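Local coordinates for nitroreductase family protein (Clostridium novyi, PDB 3G14), which probably works as an oxidoreductase of the nitroreductase family, a group of FMN-dependent enzymes, although its own substrate is not established, at residues 5-10 against 115-120; 47-52 against 172-177; 79-84 against 146-151. All coordinates share one frame; numbering follows the deposited sequence.

How the interactions relate
Interactions 2 and 3 belong to one four-stranded mixed sheet, ordered 144-151, 80-86, 46-51, 173-175; interaction 3 joins the first two strands and interaction 2 the last two. Their centres lie about 9 Å apart, and the inner strands are neighbours, with V51 N 2.7 Å from T81 O. Interaction 1 sits outside the sheet, packing N-terminal helix 4-10 on the end of helix 99-117; its centre is about 17 Å from that of interaction 3 and about 23 Å from that of interaction 2. A115 CB meets L151 CD1 at 3.5 Å. Along the chain, interaction 3 nests inside the span closed by interaction 2, whereas interaction 1 crosses both. Helix 99-117 thus links the sheet to helix 4-10.

Interaction 1. Residues 5-10 against 115-120; sequences YEVIKK and ATDEGY
V7 and T116 form the close part of this helix-to-helix contact. Their side chains overlap head to flank, each directed at the other's helix, with V7 CG1 coming within 4.0 Å of T116 CB. V7 divides its two methyls between neighbouring residues: with CG1 anti to the backbone N (chi1 173°), that branch lies over T116 and the start of D117, while CG2 meets the acid of D117, 3.8 Å from OD1. In return T116 directs its methyl at the first helix, CG2 lying 3.8 Å from V7 O. The hydroxyl of T116 is occupied within its own helix, where OG1 bonds to V112 O, and so the surface offered to V7 is largely hydrocarbon.

Toward solvent the contact is looser. K10 is exposed; its CG passes T116 CG2 at 4.0 Å, after which the chain bends at its last torsion (chi4 -73°) and carries NZ to 3.2 Å from T116 O. That carbonyl also accepts the backbone N-H of G119 at 3.1 Å. Here helix 99-117 ends in a Schellman motif, with G119 at positive phi (89°), a conformation favoured by glycine.

The pairing lies at the dimer interface. F4 of the second subunit packs on both V7 and D117, and a hydrogen bond from Y5 OH to D32 of that subunit also places helix 4-10 there. D117 OD1 accepts M2 N of its own chain but also lies close to E3 of the second subunit.

The two segments bury 233 Å² in total, and V7 meets T116 and D117 by van der Waals contact. The chemistry implies a small patch of methyls bordered by polar atoms, while the ammonium of K10, near the T116 carbonyl at the helix C-terminus, is probably in a favourable electrostatic setting.

Interaction 2. Residues 47-52 against 172-177; sequences KFIVVE and YLYIDK
F48 and L173 begin a parallel beta ladder in which short strand 173-175 lies along strand 46-51 as an outermost strand of the mixed sheet within this chain. The strand segments diverge by 26° and approach to 4.5 Å. Four backbone bonds set the register: F48 N to Y172 O, Y174 N to F48 O, V50 N to Y174 O and D176 N to V50 O, all 2.8 to 2.9 Å long. F48 and V50 thus supply both N-H and C=O to the other strand.

F48, V50, L173 and I175 share one face. L173 CD1 touches V50 CG2 at 3.7 Å. I175 reaches forward, past V50, to E52: its chi2 of 62° turns CD1 toward strand 46-51, 3.3 Å from V50 O and next to E52 CG. I49 and Y174 occupy the other face, where I49 CG1 lies at the edge of the Y174 ring, near its plane. K47 crosses this tyrosine obliquely, its CD 3.3 Å from Y174 OH, while its CG rests near Y172 CD1 at 3.9 Å. The aliphatic part of the lysine thereby touches both tyrosines.

In the next shell, helix 24-35 covers the L173 face: L28 and I31 meet L173, and A34 and M35 meet F48. W178 packs edge-to-face with Y174 and also touches K47. On the far edge of strand 46-51, I49 and V51 bond to V83 and T81.

Past the last bridge the chain turns at D176, whose positive phi (69°) departs from the strand. Its carboxylate then takes over from the backbone as acceptor: OD1 receives S53 N and, at 2.8 Å nearly along its C-O axis, E52 N.

Interaction 3. Residues 79-84 against 146-151; sequences PMTIVA and VALTPL
L151 buries 101 Å² in this contact, more than any other residue. Its side chain meets M80 and I82, while its carbonyl O lies against the P79 ring, 3.3 Å from P79 CD. CG of L151 is anti to the backbone N (chi1 -173°), and CD2 meets M80 SE at 3.8 Å and I82 CD1 at 4.0 Å. The selenomethionine of M80 runs alongside L151 in the same direction, whereas I82 meets L151 at an angle, through CD1. Beside this cluster L151 N donates to M80 O, and M80 O also receives a CA-H...O contact from P150.

I82, which buries 66 Å², pairs with T149 through two hydrogen bonds, I82 N to T149 O at 2.8 Å and T149 N to I82 O at 2.9 Å. These belong to an antiparallel ladder, the strand segments running at 159°, between 80-86 and 144-151, an outermost strand within this chain of the central mixed sheet of this nitroreductase-family fold. Non-hydrogen-bonded pairs intervene, V83 with L148 and T81 with P150. On their face V83 CG2 packs against L148 CB at 4.0 Å, and T81 CG2 touches L148 CD1; helix 70-77 covers this side through V75 and A74.

A84 buries 60 Å². Its N donates to A147 O at an N-H...O angle of 170°, and A84 O accepts V146 N. A147 N, by contrast, is buried without a partner. Helix 99-117 lies over the face bearing I82, A84 and L151, meeting them with I111, M108 and A115. T149 OG1 donates to P150 O at 2.7 Å and also bonds with C123 N.

Interaction 1. Residues 5-10 against 115-120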
loop_
_atom_site.group_PDB
_atom_site.type_symbol
_atom_site.label_atom_id
_atom_site.label_comp_id
_atom_site.label_asym_id
_atom_site.label_seq_id
_atom_site.Cartn_x
_atom_site.Cartn_y
_atom_site.Cartn_z
ATOM N N TYR B 5 15.079 -2.927 -5.563
ATOM C CA TYR B 5 15.336 -1.555 -5.131
ATOM C C TYR B 5 15.302 -0.573 -6.324
ATOM O O TYR B 5 14.783 0.550 -6.209
ATOM C CB TYR B 5 16.668 -1.499 -4.372
ATOM C CG TYR B 5 16.914 -0.278 -3.498
ATOM C CD1 TYR B 5 15.872 0.541 -3.030
ATOM C CD2 TYR B 5 18.205 0.021 -3.082
ATOM C CE1 TYR B 5 16.128 1.646 -2.189
ATOM C CE2 TYR B 5 18.471 1.106 -2.255
ATOM C CZ TYR B 5 17.437 1.916 -1.811
ATOM O OH TYR B 5 17.770 2.983 -1.006
ATOM N N GLU B 6 15.787 -1.022 -7.484
ATOM C CA GLU B 6 15.694 -0.228 -8.722
ATOM C C GLU B 6 14.252 0.078 -9.085
ATOM O O GLU B 6 13.960 1.147 -9.603
ATOM C CB GLU B 6 16.370 -0.935 -9.904
ATOM C CG GLU B 6 17.876 -0.886 -9.870
ATOM C CD GLU B 6 18.403 0.531 -9.666
ATOM O OE1 GLU B 6 17.955 1.431 -10.412
ATOM O OE2 GLU B 6 19.246 0.741 -8.757
ATOM N N VAL B 7 13.339 -0.856 -8.830
ATOM C CA VAL B 7 11.918 -0.579 -9.109
ATOM C C VAL B 7 11.415 0.535 -8.179
ATOM O O VAL B 7 10.733 1.492 -8.585
ATOM C CB VAL B 7 11.032 -1.849 -9.038
ATOM C CG1 VAL B 7 9.549 -1.492 -9.175
ATOM C CG2 VAL B 7 11.439 -2.866 -10.106
ATOM N N ILE B 8 11.788 0.450 -6.912
ATOM C CA ILE B 8 11.329 1.450 -5.946
ATOM C C ILE B 8 11.843 2.840 -6.342
ATOM O O ILE B 8 11.111 3.814 -6.237
ATOM C CB ILE B 8 11.826 1.098 -4.502
ATOM C CG1 ILE B 8 11.301 -0.295 -4.122
ATOM C CG2 ILE B 8 11.449 2.229 -3.480
ATOM C CD1 ILE B 8 9.755 -0.434 -3.992
ATOM N N LYS B 9 13.117 2.896 -6.749
ATOM C CA LYS B 9 13.767 4.138 -7.130
ATOM C C LYS B 9 13.218 4.704 -8.414
ATOM O O LYS B 9 13.145 5.929 -8.560
ATOM C CB LYS B 9 15.283 3.964 -7.252
ATOM C CG LYS B 9 15.983 3.779 -5.927
ATOM C CD LYS B 9 17.469 3.643 -6.114
ATOM C CE LYS B 9 18.114 3.153 -4.858
ATOM N NZ LYS B 9 19.602 3.064 -5.008
ATOM N N LYS B 10 12.847 3.846 -9.357
ATOM C CA LYS B 10 12.413 4.320 -10.683
ATOM C C LYS B 10 10.971 4.819 -10.687
ATOM O O LYS B 10 10.600 5.627 -11.529
ATOM C CB LYS B 10 12.591 3.211 -11.730
ATOM C CG LYS B 10 12.104 3.581 -13.148
ATOM C CD LYS B 10 12.807 2.810 -14.253
ATOM C CE LYS B 10 11.961 2.689 -15.554
ATOM N NZ LYS B 10 10.763 1.712 -15.484
ATOM N N ALA B 115 3.715 -2.205 -12.444
ATOM C CA ALA B 115 3.756 -1.421 -13.708
ATOM C C ALA B 115 5.146 -0.902 -13.988
ATOM O O ALA B 115 5.630 -1.025 -15.103
ATOM C CB ALA B 115 2.782 -0.236 -13.679
ATOM N N THR B 116 5.764 -0.275 -12.985
ATOM C CA THR B 116 7.123 0.232 -13.102
ATOM C C THR B 116 8.111 -0.868 -13.531
ATOM O O THR B 116 8.902 -0.685 -14.464
ATOM C CB THR B 116 7.601 0.842 -11.777
ATOM O OG1 THR B 116 6.650 1.820 -11.318
ATOM C CG2 THR B 116 8.994 1.455 -11.953
ATOM N N ASP B 117 8.049 -2.006 -12.842
ATOM C CA ASP B 117 8.818 -3.217 -13.191
ATOM C C ASP B 117 8.647 -3.668 -14.643
ATOM O O ASP B 117 9.605 -4.176 -15.238
ATOM C CB ASP B 117 8.419 -4.339 -12.201
ATOM C CG ASP B 117 9.104 -5.646 -12.464
ATOM O OD1 ASP B 117 10.332 -5.705 -12.353
ATOM O OD2 ASP B 117 8.397 -6.621 -12.786
ATOM N N GLU B 118 7.438 -3.531 -15.185
ATOM C CA GLU B 118 7.114 -3.952 -16.562
ATOM C C GLU B 118 7.337 -2.839 -17.599
ATOM O O GLU B 118 7.084 -3.037 -18.786
ATOM C CB GLU B 118 5.666 -4.474 -16.645
ATOM C CG GLU B 118 5.331 -5.688 -15.763
ATOM C CD GLU B 118 6.160 -6.927 -16.020
ATOM O OE1 GLU B 118 6.685 -7.074 -17.130
ATOM O OE2 GLU B 118 6.246 -7.769 -15.090
ATOM N N GLY B 119 7.838 -1.687 -17.154
ATOM C CA GLY B 119 8.233 -0.615 -18.055
ATOM C C GLY B 119 7.113 0.343 -18.372
ATOM O O GLY B 119 7.155 1.046 -19.401
ATOM N N TYR B 120 6.120 0.371 -17.479
ATOM C CA TYR B 120 4.951 1.228 -17.606
ATOM C C TYR B 120 4.901 2.298 -16.517
ATOM O O TYR B 120 5.250 2.056 -15.373
ATOM C CB TYR B 120 3.660 0.389 -17.582
ATOM C CG TYR B 120 3.529 -0.601 -18.730
ATOM C CD1 TYR B 120 3.709 -0.198 -20.048
ATOM C CD2 TYR B 120 3.195 -1.929 -18.481
ATOM C CE1 TYR B 120 3.589 -1.114 -21.097
ATOM C CE2 TYR B 120 3.066 -2.859 -19.518
ATOM C CZ TYR B 120 3.270 -2.446 -20.825
ATOM O OH TYR B 120 3.137 -3.359 -21.846
#

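Interaction 2. Residues 47-52 against 172-177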
loop_
_atom_site.group_PDB
_atom_site.type_symbol
_atom_site.label_atom_id
_atom_site.label_comp_id
_atom_site.label_asym_id
_atom_site.label_seq_id
_atom_site.Cartn_x
_atom_site.Cartn_y
_atom_site.Cartn_z
ATOM N N LYS B 47 -11.725 -5.369 -6.127
ATOM C CA LYS B 47 -11.517 -5.835 -7.484
ATOM C C LYS B 47 -11.058 -4.656 -8.328
ATOM O O LYS B 47 -11.162 -3.492 -7.886
ATOM C CB LYS B 47 -12.818 -6.432 -8.048
ATOM C CG LYS B 47 -13.385 -7.630 -7.253
ATOM C CD LYS B 47 -14.683 -8.195 -7.872
ATOM C CE LYS B 47 -15.045 -9.556 -7.271
ATOM N NZ LYS B 47 -15.299 -9.536 -5.839
ATOM N N PHE B 48 -10.540 -4.966 -9.523
ATOM C CA PHE B 48 -9.965 -3.992 -10.459
ATOM C C PHE B 48 -10.775 -3.996 -11.737
ATOM O O PHE B 48 -11.105 -5.079 -12.277
ATOM C CB PHE B 48 -8.487 -4.349 -10.749
ATOM C CG PHE B 48 -7.670 -4.338 -9.515
ATOM C CD1 PHE B 48 -7.283 -3.113 -8.947
ATOM C CD2 PHE B 48 -7.330 -5.529 -8.868
ATOM C CE1 PHE B 48 -6.579 -3.058 -7.749
ATOM C CE2 PHE B 48 -6.595 -5.485 -7.659
ATOM C CZ PHE B 48 -6.218 -4.250 -7.108
ATOM N N ILE B 49 -11.091 -2.801 -12.223
ATOM C CA ILE B 49 -11.661 -2.656 -13.574
ATOM C C ILE B 49 -10.564 -2.066 -14.457
ATOM O O ILE B 49 -9.992 -0.994 -14.145
ATOM C CB ILE B 49 -12.878 -1.736 -13.601
ATOM C CG1 ILE B 49 -13.903 -2.147 -12.539
ATOM C CG2 ILE B 49 -13.487 -1.654 -15.017
ATOM C CD1 ILE B 49 -15.073 -1.096 -12.384
ATOM N N VAL B 50 -10.242 -2.791 -15.527
ATOM C CA VAL B 50 -9.373 -2.279 -16.590
ATOM C C VAL B 50 -10.252 -1.467 -17.538
ATOM O O VAL B 50 -11.185 -1.989 -18.127
ATOM C CB VAL B 50 -8.636 -3.410 -17.358
ATOM C CG1 VAL B 50 -7.864 -2.863 -18.606
ATOM C CG2 VAL B 50 -7.695 -4.169 -16.431
ATOM N N VAL B 51 -9.982 -0.181 -17.660
ATOM C CA VAL B 51 -10.798 0.659 -18.556
ATOM C C VAL B 51 -10.029 0.966 -19.846
ATOM O O VAL B 51 -9.002 1.703 -19.811
ATOM C CB VAL B 51 -11.243 1.982 -17.893
ATOM C CG1 VAL B 51 -12.049 2.818 -18.900
ATOM C CG2 VAL B 51 -11.986 1.709 -16.570
ATOM N N GLU B 52 -10.535 0.428 -20.968
ATOM C CA GLU B 52 -9.924 0.623 -22.299
ATOM C C GLU B 52 -10.750 1.499 -23.229
ATOM O O GLU B 52 -10.198 2.066 -24.170
ATOM C CB GLU B 52 -9.656 -0.711 -23.020
ATOM C CG GLU B 52 -8.623 -1.588 -22.313
ATOM C CD GLU B 52 -8.135 -2.799 -23.130
ATOM O OE1 GLU B 52 -8.459 -2.934 -24.334
ATOM O OE2 GLU B 52 -7.394 -3.616 -22.539
ATOM N N TYR B 172 -11.534 -11.217 -10.064
ATOM C CA TYR B 172 -11.136 -9.931 -9.467
ATOM C C TYR B 172 -10.740 -8.883 -10.499
ATOM O O TYR B 172 -10.270 -7.824 -10.123
ATOM C CB TYR B 172 -9.988 -10.132 -8.477
ATOM C CG TYR B 172 -10.336 -11.014 -7.306
ATOM C CD1 TYR B 172 -10.912 -10.485 -6.153
ATOM C CD2 TYR B 172 -10.083 -12.392 -7.349
ATOM C CE1 TYR B 172 -11.240 -11.308 -5.063
ATOM C CE2 TYR B 172 -10.393 -13.222 -6.258
ATOM C CZ TYR B 172 -10.991 -12.666 -5.129
ATOM O OH TYR B 172 -11.313 -13.474 -4.066
ATOM N N LEU B 173 -10.951 -9.188 -11.781
ATOM C CA LEU B 173 -10.525 -8.340 -12.895
ATOM C C LEU B 173 -11.614 -8.240 -13.966
ATOM O O LEU B 173 -12.018 -9.243 -14.588
ATOM C CB LEU B 173 -9.276 -8.900 -13.517
ATOM C CG LEU B 173 -8.552 -8.038 -14.551
ATOM C CD1 LEU B 173 -7.936 -6.831 -13.908
ATOM C CD2 LEU B 173 -7.495 -8.994 -15.160
ATOM N N TYR B 174 -12.065 -7.017 -14.176
ATOM C CA TYR B 174 -13.116 -6.686 -15.097
ATOM C C TYR B 174 -12.588 -5.820 -16.231
ATOM O O TYR B 174 -11.514 -5.190 -16.113
ATOM C CB TYR B 174 -14.242 -5.963 -14.352
ATOM C CG TYR B 174 -14.911 -6.762 -13.247
ATOM C CD1 TYR B 174 -15.259 -8.113 -13.435
ATOM C CD2 TYR B 174 -15.219 -6.167 -12.010
ATOM C CE1 TYR B 174 -15.911 -8.845 -12.423
ATOM C CE2 TYR B 174 -15.869 -6.890 -10.998
ATOM C CZ TYR B 174 -16.223 -8.213 -11.212
ATOM O OH TYR B 174 -16.843 -8.914 -10.196
ATOM N N ILE B 175 -13.350 -5.765 -17.321
ATOM C CA ILE B 175 -13.037 -4.887 -18.470
ATOM C C ILE B 175 -14.217 -3.960 -18.705
ATOM O O ILE B 175 -15.339 -4.433 -18.965
ATOM C CB ILE B 175 -12.673 -5.691 -19.770
ATOM C CG1 ILE B 175 -12.371 -4.777 -20.960
ATOM C CG2 ILE B 175 -13.783 -6.712 -20.147
ATOM C CD1 ILE B 175 -11.199 -3.851 -20.826
ATOM N N ASP B 176 -13.941 -2.661 -18.566
ATOM C CA ASP B 176 -14.834 -1.518 -18.874
ATOM C C ASP B 176 -16.044 -1.354 -17.939
ATOM O O ASP B 176 -16.513 -0.226 -17.712
ATOM C CB ASP B 176 -15.304 -1.530 -20.344
ATOM C CG ASP B 176 -14.195 -1.168 -21.335
ATOM O OD1 ASP B 176 -13.222 -0.482 -20.945
ATOM O OD2 ASP B 176 -14.313 -1.567 -22.504
ATOM N N LYS B 177 -16.583 -2.476 -17.464
ATOM C CA LYS B 177 -17.816 -2.521 -16.734
ATOM C C LYS B 177 -17.702 -3.502 -15.564
ATOM O O LYS B 177 -17.152 -4.589 -15.684
ATOM C CB LYS B 177 -18.962 -2.962 -17.662
ATOM C CG LYS B 177 -20.269 -3.104 -16.976
ATOM C CD LYS B 177 -21.339 -3.551 -17.966
ATOM C CE LYS B 177 -22.656 -3.875 -17.269
ATOM N NZ LYS B 177 -23.684 -4.303 -18.244
#

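Interaction 3. Residues 79-84 against 146-151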
loop_
_atom_site.group_PDB
_atom_site.type_symbol
_atom_site.label_atom_id
_atom_site.label_comp_id
_atom_site.label_asym_id
_atom_site.label_seq_id
_atom_site.Cartn_x
_atom_site.Cartn_y
_atom_site.Cartn_z
ATOM N N PRO B 79 -3.138 4.303 -22.906
ATOM C CA PRO B 79 -3.992 3.215 -23.482
ATOM C C PRO B 79 -5.090 2.661 -22.560
ATOM O O PRO B 79 -6.119 2.219 -23.056
ATOM C CB PRO B 79 -2.983 2.130 -23.903
ATOM C CG PRO B 79 -1.767 2.395 -23.044
ATOM C CD PRO B 79 -1.719 3.914 -22.838
HETATM N N MSE B 80 -4.853 2.647 -21.248
HETATM C CA MSE B 80 -5.856 2.218 -20.297
HETATM C C MSE B 80 -5.689 2.857 -18.927
HETATM O O MSE B 80 -4.691 3.525 -18.627
HETATM C CB MSE B 80 -5.828 0.683 -20.169
HETATM C CG MSE B 80 -4.587 0.177 -19.582
HETATM SE SE MSE B 80 -4.457 -1.783 -19.389
HETATM C CE MSE B 80 -4.882 -2.298 -21.100
ATOM N N THR B 81 -6.727 2.685 -18.122
ATOM C CA THR B 81 -6.744 3.092 -16.725
ATOM C C THR B 81 -7.201 1.913 -15.876
ATOM O O THR B 81 -8.079 1.148 -16.281
ATOM C CB THR B 81 -7.677 4.340 -16.544
ATOM O OG1 THR B 81 -7.028 5.494 -17.088
ATOM C CG2 THR B 81 -8.054 4.558 -15.084
ATOM N N ILE B 82 -6.556 1.733 -14.727
ATOM C CA ILE B 82 -6.954 0.689 -13.763
ATOM C C ILE B 82 -7.687 1.358 -12.616
ATOM O O ILE B 82 -7.156 2.284 -12.016
ATOM C CB ILE B 82 -5.753 -0.132 -13.252
ATOM C CG1 ILE B 82 -5.073 -0.836 -14.434
ATOM C CG2 ILE B 82 -6.216 -1.166 -12.229
ATOM C CD1 ILE B 82 -3.690 -1.444 -14.184
ATOM N N VAL B 83 -8.896 0.877 -12.298
ATOM C CA VAL B 83 -9.700 1.452 -11.204
ATOM C C VAL B 83 -9.868 0.414 -10.065
ATOM O O VAL B 83 -10.280 -0.738 -10.335
ATOM C CB VAL B 83 -11.115 1.826 -11.722
ATOM C CG1 VAL B 83 -11.967 2.441 -10.623
ATOM C CG2 VAL B 83 -11.039 2.790 -12.916
ATOM N N ALA B 84 -9.548 0.818 -8.837
ATOM C CA ALA B 84 -9.616 -0.076 -7.691
ATOM C C ALA B 84 -10.914 0.196 -6.930
ATOM O O ALA B 84 -11.112 1.295 -6.438
ATOM C CB ALA B 84 -8.384 0.073 -6.800
ATOM N N VAL B 146 -11.770 3.500 -4.697
ATOM C CA VAL B 146 -10.654 3.909 -3.841
ATOM C C VAL B 146 -9.647 4.829 -4.556
ATOM O O VAL B 146 -9.280 5.892 -4.048
ATOM C CB VAL B 146 -9.969 2.666 -3.199
ATOM C CG1 VAL B 146 -8.735 3.056 -2.323
ATOM C CG2 VAL B 146 -10.968 1.799 -2.381
ATOM N N ALA B 147 -9.168 4.382 -5.711
ATOM C CA ALA B 147 -8.165 5.071 -6.489
ATOM C C ALA B 147 -8.196 4.508 -7.887
ATOM O O ALA B 147 -8.861 3.511 -8.149
ATOM C CB ALA B 147 -6.743 4.935 -5.859
ATOM N N LEU B 148 -7.543 5.229 -8.777
ATOM C CA LEU B 148 -7.361 4.804 -10.158
ATOM C C LEU B 148 -6.007 5.306 -10.651
ATOM O O LEU B 148 -5.417 6.220 -10.086
ATOM C CB LEU B 148 -8.548 5.299 -11.011
ATOM C CG LEU B 148 -8.800 6.804 -11.160
ATOM C CD1 LEU B 148 -8.051 7.397 -12.368
ATOM C CD2 LEU B 148 -10.302 7.075 -11.260
ATOM N N THR B 149 -5.515 4.711 -11.730
ATOM C CA THR B 149 -4.287 5.164 -12.357
ATOM C C THR B 149 -4.301 4.919 -13.862
ATOM O O THR B 149 -4.766 3.834 -14.333
ATOM C CB THR B 149 -3.060 4.427 -11.734
ATOM O OG1 THR B 149 -1.847 4.766 -12.442
ATOM C CG2 THR B 149 -3.262 2.929 -11.790
ATOM N N PRO B 150 -3.755 5.883 -14.634
ATOM C CA PRO B 150 -3.439 5.550 -16.021
ATOM C C PRO B 150 -2.328 4.480 -16.047
ATOM O O PRO B 150 -1.596 4.304 -15.085
ATOM C CB PRO B 150 -2.868 6.854 -16.576
ATOM C CG PRO B 150 -2.322 7.569 -15.322
ATOM C CD PRO B 150 -3.308 7.254 -14.277
ATOM N N LEU B 151 -2.219 3.797 -17.165
ATOM C CA LEU B 151 -1.160 2.794 -17.377
ATOM C C LEU B 151 -0.699 2.984 -18.809
ATOM O O LEU B 151 -1.520 2.935 -19.734
ATOM C CB LEU B 151 -1.724 1.386 -17.175
ATOM C CG LEU B 151 -0.634 0.301 -17.201
ATOM C CD1 LEU B 151 0.150 0.424 -15.904
ATOM C CD2 LEU B 151 -1.258 -1.088 -17.383
#